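Local coordinates for TRAP dicarboxylate transporter-DctP subunit (Desulfovibrio salexigens, PDB 4N6D), which probably binds small organic acids in the periplasm and hands them to a TRAP-type membrane transporter, as a solute-binding protein of the DctP family, at residues A[116-126]-A[260-271]; A[147-155]-A[204-213]. One frame throughout, in Å; residues are numbered along the deposited sequence.

How the contacts relate
From the N terminus the chain first builds most of the five-stranded sheet of one lobe, then reaches 116-126, the start of helix 117-131. Strand 139-146 carries it on to 147-155, which passes into the other lobe's sheet, and 204-213 returns beside it, closing the smaller loop, that of contact 2. Only after that does the long helix 249-285 bring 260-271 back against 116-126, so contact 1 closes a wider loop that contains all of contact 2. The two meet where the lobes join: S117 packs on S147, and M270 lies against A148 and E211. Contact 1 pairs two helices beside the first sheet; contact 2 forms an edge of the second.

Contact 1: residues A[116-126]-A[260-271]; sequences SSTSASLALWD and REQAEWTGKYMD
R260 lays its backbone N and CA over the W125 indole, with CB beside NE1; its CA stands 3.9 Å from the centroid of the five-membered ring, a CH-pi contact. Its chain, with CG anti to the backbone N (chi1 -172°), runs out to a guanidinium that has L122 CD2 over one face and D126 OD1 near its plane, in a salt bridge of 3.2 Å from NH1. Y336 OH is hydrogen-bonded to D126 OD2 and R260 NH2, and D126 OD2 also forms a salt bridge with K335. A263 is small enough to let the helices approach, its CB 3.9 Å from W125 CB, while E264 offers CB to L122 CD2. With no side chain, G267 lets its CA come to 3.8 Å from T118 CA. S117 sits as a knob among T266, G267, M270 and D271, its OG hydrogen-bonded to A146 O. K268 lays its CG beside T118 OG1, and its NZ forms a salt bridge with E264 OE2, one turn back. D271 accepts at the start of the other helix: OD1 takes S117 N through its syn lone pair (2.9 Å), and OD2 takes T118 N (2.8 Å) and T118 OG1 (2.7 Å) from the same face of the carboxylate. Its negative charge probably suits that helix's positive end. The antiparallel pair, axes 7.4 Å apart at 162°, packs against strand 139-146, with helix 43-58 beside 260-271 and helix 322-337 beside 117-126.

Contact 2: residues A[147-155]-A[204-213]; sequences SAPSNIMTK and KGLFSSFEVL
M153 and N151 meet F210 from two directions. The amide of N151 lies nearly parallel (planes 18° apart) over one face of the ring, offset toward the rim, with ND2 3.4 Å from F210 CE2 and CB also against CE1. M153 comes in at the edge: its SD is 3.9 Å from F210 CD1, a Met-aromatic contact. The flexible thioether bends at chi3 (-82°), which brings CE to 3.7 Å from V212 CG2 while SD rests on L213. On the face away from N151 and M153, I152 lays CG1 over the F207 ring, 3.8 Å from its centroid, a CH-pi contact. N151 and M153 point to one face and I152 to the other because 151-154 and 205-208 form an antiparallel ladder, N151 with S208 and M153 with L206 being its hydrogen-bonded pairs. G205 lets its CA come to 3.9 Å from T154 CA. Farther out, one water joins A148 N to S209 OG, and another links P149 O to F210 N, with a weak bond from N151 ND2. N229 N is hydrogen-bonded to N151 OD1 and probably helps fix the amide. Strand 151-154 pairs on its other side with 224-226, and helix 173-181 packs on F207.

Contact 1: residues A[116-126]-A[260-271]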
# COMPACT_ATOMS: atom_id res chain seq x y z
N SER A 116 1.11 -7.29 7.15
CA SER A 116 1.35 -5.99 7.78
C SER A 116 1.96 -5.04 6.77
O SER A 116 2.55 -5.47 5.78
CB SER A 116 2.27 -6.10 9.00
OG SER A 116 3.61 -6.33 8.63
N SER A 117 1.81 -3.75 7.05
CA SER A 117 2.43 -2.70 6.25
C SER A 117 3.94 -2.73 6.39
O SER A 117 4.66 -2.52 5.41
CB SER A 117 1.90 -1.34 6.72
OG SER A 117 2.51 -0.28 5.97
N THR A 118 4.42 -3.04 7.60
CA THR A 118 5.84 -3.06 7.87
C THR A 118 6.55 -4.09 7.01
O THR A 118 7.55 -3.77 6.37
CB THR A 118 6.15 -3.33 9.36
OG1 THR A 118 5.60 -2.28 10.16
CG2 THR A 118 7.64 -3.36 9.62
N SER A 119 6.03 -5.32 6.98
CA SER A 119 6.68 -6.37 6.24
C SER A 119 6.58 -6.16 4.74
O SER A 119 7.51 -6.41 4.01
CB SER A 119 6.14 -7.76 6.62
OG SER A 119 4.75 -7.81 6.40
N ALA A 120 5.43 -5.67 4.28
CA ALA A 120 5.27 -5.41 2.87
C ALA A 120 6.16 -4.26 2.45
O ALA A 120 6.71 -4.28 1.35
CB ALA A 120 3.81 -5.12 2.55
N SER A 121 6.28 -3.24 3.30
CA SER A 121 7.08 -2.06 2.92
C SER A 121 8.55 -2.44 2.78
O SER A 121 9.22 -2.06 1.81
CB SER A 121 6.94 -0.94 3.95
OG SER A 121 5.63 -0.39 3.95
N LEU A 122 9.05 -3.18 3.76
CA LEU A 122 10.45 -3.55 3.73
C LEU A 122 10.72 -4.55 2.62
O LEU A 122 11.77 -4.47 1.97
CB LEU A 122 10.90 -4.11 5.08
CG LEU A 122 11.14 -3.03 6.14
CD1 LEU A 122 11.23 -3.64 7.49
CD2 LEU A 122 12.40 -2.24 5.74
N ALA A 123 9.80 -5.49 2.38
CA ALA A 123 9.99 -6.44 1.29
C ALA A 123 10.00 -5.72 -0.06
O ALA A 123 10.81 -6.03 -0.93
CB ALA A 123 8.92 -7.54 1.29
N LEU A 124 9.11 -4.74 -0.22
CA LEU A 124 9.07 -3.96 -1.46
C LEU A 124 10.39 -3.22 -1.73
O LEU A 124 10.91 -3.25 -2.86
CB LEU A 124 7.89 -2.98 -1.42
CG LEU A 124 7.70 -2.00 -2.58
CD1 LEU A 124 7.46 -2.68 -3.92
CD2 LEU A 124 6.58 -1.10 -2.19
N TRP A 125 10.90 -2.56 -0.70
CA TRP A 125 12.17 -1.82 -0.83
C TRP A 125 13.30 -2.79 -1.17
O TRP A 125 14.13 -2.50 -2.05
CB TRP A 125 12.47 -1.07 0.48
CG TRP A 125 13.79 -0.40 0.42
CD1 TRP A 125 14.94 -0.80 1.06
CD2 TRP A 125 14.14 0.73 -0.37
NE1 TRP A 125 15.98 0.03 0.72
CE2 TRP A 125 15.51 1.00 -0.14
CE3 TRP A 125 13.43 1.57 -1.24
CZ2 TRP A 125 16.18 2.05 -0.76
CZ3 TRP A 125 14.10 2.63 -1.84
CH2 TRP A 125 15.45 2.86 -1.59
N ASP A 126 13.36 -3.93 -0.49
CA ASP A 126 14.38 -4.92 -0.79
C ASP A 126 14.27 -5.45 -2.22
O ASP A 126 15.29 -5.67 -2.89
CB ASP A 126 14.34 -6.11 0.18
CG ASP A 126 14.95 -5.82 1.53
OD1 ASP A 126 15.55 -4.74 1.72
OD2 ASP A 126 14.87 -6.73 2.39
N ARG A 260 15.83 2.85 3.01
CA ARG A 260 15.34 1.73 3.80
C ARG A 260 14.68 2.21 5.10
O ARG A 260 13.63 1.68 5.50
CB ARG A 260 16.48 0.76 4.13
CG ARG A 260 15.97 -0.51 4.78
CD ARG A 260 17.08 -1.19 5.56
NE ARG A 260 16.52 -2.27 6.37
CZ ARG A 260 16.15 -3.44 5.88
NH1 ARG A 260 16.34 -3.69 4.59
NH2 ARG A 260 15.64 -4.37 6.68
N GLU A 261 15.27 3.20 5.74
CA GLU A 261 14.74 3.70 7.00
C GLU A 261 13.32 4.18 6.81
O GLU A 261 12.45 3.93 7.64
CB GLU A 261 15.56 4.88 7.52
CG GLU A 261 16.99 4.60 7.86
CD GLU A 261 17.65 5.76 8.60
OE1 GLU A 261 16.90 6.61 9.13
OE2 GLU A 261 18.90 5.80 8.66
N GLN A 262 13.08 4.93 5.74
CA GLN A 262 11.76 5.51 5.53
C GLN A 262 10.72 4.46 5.16
O GLN A 262 9.54 4.58 5.51
CB GLN A 262 11.81 6.65 4.50
CG GLN A 262 10.55 7.48 4.41
CD GLN A 262 10.32 8.30 5.64
OE1 GLN A 262 11.21 8.46 6.46
NE2 GLN A 262 9.12 8.86 5.76
N ALA A 263 11.15 3.41 4.45
CA ALA A 263 10.26 2.29 4.16
C ALA A 263 9.78 1.68 5.49
O ALA A 263 8.58 1.46 5.71
CB ALA A 263 11.00 1.24 3.31
N GLU A 264 10.73 1.39 6.38
CA GLU A 264 10.41 0.83 7.70
C GLU A 264 9.56 1.79 8.53
O GLU A 264 8.58 1.39 9.15
CB GLU A 264 11.69 0.49 8.47
CG GLU A 264 11.43 -0.15 9.82
CD GLU A 264 12.69 -0.68 10.48
OE1 GLU A 264 13.69 -0.95 9.78
OE2 GLU A 264 12.68 -0.84 11.71
N TRP A 265 9.94 3.05 8.55
CA TRP A 265 9.24 4.02 9.38
C TRP A 265 7.78 4.11 8.97
O TRP A 265 6.88 4.18 9.82
CB TRP A 265 9.88 5.42 9.29
CG TRP A 265 9.26 6.33 10.28
CD1 TRP A 265 9.70 6.59 11.54
CD2 TRP A 265 8.05 7.08 10.12
NE1 TRP A 265 8.84 7.47 12.18
CE2 TRP A 265 7.82 7.78 11.33
CE3 TRP A 265 7.14 7.25 9.08
CZ2 TRP A 265 6.72 8.63 11.50
CZ3 TRP A 265 6.05 8.08 9.26
CH2 TRP A 265 5.85 8.75 10.47
N THR A 266 7.56 4.14 7.65
CA THR A 266 6.20 4.28 7.12
C THR A 266 5.35 3.06 7.43
O THR A 266 4.18 3.16 7.83
CB THR A 266 6.23 4.54 5.60
OG1 THR A 266 6.96 5.74 5.34
CG2 THR A 266 4.84 4.68 5.07
N GLY A 267 5.92 1.88 7.23
CA GLY A 267 5.19 0.67 7.55
C GLY A 267 4.85 0.57 9.03
O GLY A 267 3.74 0.17 9.42
N LYS A 268 5.79 0.94 9.88
CA LYS A 268 5.53 0.90 11.31
C LYS A 268 4.47 1.90 11.71
O LYS A 268 3.62 1.60 12.57
CB LYS A 268 6.81 1.07 12.09
CG LYS A 268 7.65 -0.19 12.02
CD LYS A 268 8.88 -0.17 12.87
CE LYS A 268 9.54 -1.55 12.87
NZ LYS A 268 10.88 -1.56 13.53
N TYR A 269 4.52 3.09 11.12
CA TYR A 269 3.53 4.11 11.38
C TYR A 269 2.14 3.61 11.01
O TYR A 269 1.17 3.74 11.78
CB TYR A 269 3.83 5.41 10.61
CG TYR A 269 2.63 6.30 10.60
CD1 TYR A 269 2.34 7.11 11.69
CD2 TYR A 269 1.75 6.27 9.54
CE1 TYR A 269 1.20 7.90 11.71
CE2 TYR A 269 0.60 7.05 9.55
CZ TYR A 269 0.33 7.86 10.64
OH TYR A 269 -0.82 8.63 10.62
N MET A 270 2.04 3.01 9.83
CA MET A 270 0.77 2.53 9.32
C MET A 270 0.23 1.38 10.16
O MET A 270 -0.95 1.38 10.51
CB MET A 270 0.95 2.08 7.86
CG MET A 270 -0.32 1.67 7.17
SD MET A 270 -1.41 3.11 6.92
CE MET A 270 -2.76 2.64 7.97
N ASP A 271 1.07 0.41 10.52
CA ASP A 271 0.61 -0.67 11.40
C ASP A 271 0.16 -0.15 12.75
O ASP A 271 -0.81 -0.65 13.31
CB ASP A 271 1.69 -1.74 11.56
CG ASP A 271 1.88 -2.56 10.29
OD1 ASP A 271 0.88 -2.73 9.56
OD2 ASP A 271 3.01 -3.06 10.05

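Contact 2: residues A[147-155]-A[204-213]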
# COMPACT_ATOMS: atom_id res chain seq x y z
N SER A 147 0.70 0.11 1.76
CA SER A 147 -0.41 0.23 2.69
C SER A 147 -0.47 -0.99 3.61
O SER A 147 0.27 -1.96 3.43
CB SER A 147 -1.70 0.31 1.89
OG SER A 147 -2.01 -0.95 1.32
N ALA A 148 -1.36 -0.94 4.60
CA ALA A 148 -1.74 -2.12 5.35
C ALA A 148 -2.60 -2.98 4.45
O ALA A 148 -3.13 -2.50 3.44
CB ALA A 148 -2.52 -1.74 6.59
N PRO A 149 -2.72 -4.27 4.78
CA PRO A 149 -3.50 -5.15 3.91
C PRO A 149 -4.97 -4.81 3.88
O PRO A 149 -5.52 -4.25 4.84
CB PRO A 149 -3.29 -6.54 4.55
CG PRO A 149 -1.99 -6.42 5.25
CD PRO A 149 -1.98 -5.03 5.80
N SER A 150 -5.60 -5.16 2.76
CA SER A 150 -7.04 -5.01 2.58
C SER A 150 -7.79 -6.15 3.23
O SER A 150 -7.42 -7.31 3.06
CB SER A 150 -7.34 -5.00 1.10
OG SER A 150 -6.70 -3.86 0.51
N ASN A 151 -8.86 -5.79 3.93
CA ASN A 151 -9.67 -6.70 4.72
C ASN A 151 -11.15 -6.38 4.50
O ASN A 151 -11.50 -5.35 3.91
CB ASN A 151 -9.31 -6.54 6.19
CG ASN A 151 -7.93 -7.06 6.51
OD1 ASN A 151 -7.66 -8.25 6.34
ND2 ASN A 151 -7.04 -6.20 6.99
N ILE A 152 -12.02 -7.28 4.96
CA ILE A 152 -13.44 -7.16 4.69
C ILE A 152 -14.14 -6.70 5.95
O ILE A 152 -14.09 -7.39 6.97
CB ILE A 152 -14.00 -8.51 4.21
CG1 ILE A 152 -13.31 -8.91 2.91
CG2 ILE A 152 -15.52 -8.44 4.00
CD1 ILE A 152 -13.67 -10.29 2.39
N MET A 153 -14.79 -5.54 5.88
CA MET A 153 -15.45 -4.92 7.00
C MET A 153 -16.94 -4.83 6.67
O MET A 153 -17.32 -4.22 5.65
CB MET A 153 -14.88 -3.54 7.23
CG MET A 153 -13.42 -3.54 7.67
SD MET A 153 -12.64 -1.93 7.45
CE MET A 153 -12.24 -2.04 5.71
N THR A 154 -17.78 -5.41 7.51
CA THR A 154 -19.18 -5.63 7.14
C THR A 154 -20.19 -5.40 8.27
O THR A 154 -19.84 -5.38 9.45
CB THR A 154 -19.39 -7.09 6.65
OG1 THR A 154 -18.90 -8.00 7.65
CG2 THR A 154 -18.68 -7.34 5.33
N LYS A 155 -21.44 -5.21 7.87
CA LYS A 155 -22.55 -5.00 8.80
C LYS A 155 -22.91 -6.27 9.54
O LYS A 155 -23.30 -6.23 10.70
CB LYS A 155 -23.79 -4.50 8.05
CG LYS A 155 -23.58 -3.17 7.36
CD LYS A 155 -24.84 -2.69 6.65
CE LYS A 155 -26.03 -2.62 7.57
NZ LYS A 155 -27.23 -2.17 6.80
N LYS A 204 -23.11 -3.81 1.79
CA LYS A 204 -23.25 -4.30 3.15
C LYS A 204 -21.87 -4.42 3.80
O LYS A 204 -21.73 -5.00 4.86
CB LYS A 204 -23.99 -5.64 3.15
CG LYS A 204 -25.43 -5.54 2.58
CD LYS A 204 -26.13 -6.89 2.58
CE LYS A 204 -27.60 -6.77 2.20
NZ LYS A 204 -27.80 -6.24 0.84
N GLY A 205 -20.87 -3.83 3.15
CA GLY A 205 -19.54 -3.72 3.73
C GLY A 205 -18.57 -3.11 2.74
O GLY A 205 -18.96 -2.67 1.66
N LEU A 206 -17.30 -3.07 3.12
CA LEU A 206 -16.29 -2.59 2.20
C LEU A 206 -14.99 -3.37 2.33
O LEU A 206 -14.75 -4.03 3.34
CB LEU A 206 -16.06 -1.09 2.35
CG LEU A 206 -15.35 -0.54 3.59
CD1 LEU A 206 -14.99 0.91 3.35
CD2 LEU A 206 -16.19 -0.65 4.82
N PHE A 207 -14.18 -3.28 1.29
CA PHE A 207 -12.92 -4.01 1.20
C PHE A 207 -11.84 -2.95 1.16
O PHE A 207 -11.66 -2.23 0.15
CB PHE A 207 -12.92 -4.82 -0.09
CG PHE A 207 -12.13 -6.11 -0.02
CD1 PHE A 207 -11.13 -6.33 0.92
CD2 PHE A 207 -12.37 -7.09 -0.97
CE1 PHE A 207 -10.41 -7.55 0.93
CE2 PHE A 207 -11.67 -8.29 -0.97
CZ PHE A 207 -10.69 -8.52 -0.01
N SER A 208 -11.16 -2.78 2.29
CA SER A 208 -10.16 -1.74 2.43
C SER A 208 -9.27 -2.04 3.63
O SER A 208 -9.42 -3.05 4.31
CB SER A 208 -10.86 -0.39 2.62
OG SER A 208 -9.97 0.69 2.40
N SER A 209 -8.32 -1.17 3.92
CA SER A 209 -7.54 -1.38 5.12
C SER A 209 -8.33 -0.90 6.35
O SER A 209 -9.23 -0.06 6.26
CB SER A 209 -6.16 -0.74 5.05
OG SER A 209 -6.23 0.62 4.73
N PHE A 210 -7.99 -1.46 7.50
CA PHE A 210 -8.74 -1.25 8.74
C PHE A 210 -8.70 0.18 9.25
O PHE A 210 -9.53 0.54 10.09
CB PHE A 210 -8.21 -2.17 9.86
CG PHE A 210 -8.64 -3.62 9.75
CD1 PHE A 210 -9.86 -3.99 9.21
CD2 PHE A 210 -7.81 -4.62 10.22
CE1 PHE A 210 -10.24 -5.34 9.14
CE2 PHE A 210 -8.17 -5.95 10.16
CZ PHE A 210 -9.40 -6.32 9.63
N GLU A 211 -7.78 1.03 8.79
CA GLU A 211 -7.76 2.38 9.36
C GLU A 211 -9.07 3.14 9.11
O GLU A 211 -9.37 4.09 9.82
CB GLU A 211 -6.55 3.21 8.89
CG GLU A 211 -6.75 3.94 7.63
CD GLU A 211 -6.45 3.09 6.47
OE1 GLU A 211 -6.23 1.87 6.70
OE2 GLU A 211 -6.41 3.63 5.34
N VAL A 212 -9.83 2.74 8.10
CA VAL A 212 -11.05 3.47 7.76
C VAL A 212 -12.12 3.31 8.85
O VAL A 212 -13.07 4.08 8.93
CB VAL A 212 -11.64 3.04 6.39
CG1 VAL A 212 -10.63 3.28 5.27
CG2 VAL A 212 -12.05 1.59 6.42
N LEU A 213 -11.95 2.29 9.69
CA LEU A 213 -12.92 2.05 10.76
C LEU A 213 -13.03 3.24 11.70
O LEU A 213 -14.13 3.59 12.15
CB LEU A 213 -12.55 0.77 11.53
CG LEU A 213 -12.87 -0.49 10.71
CD1 LEU A 213 -12.21 -1.72 11.31
CD2 LEU A 213 -14.41 -0.70 10.55
O HOH W 1 -3.41 1.28 4.87
O HOH W 2 -5.85 -3.34 7.42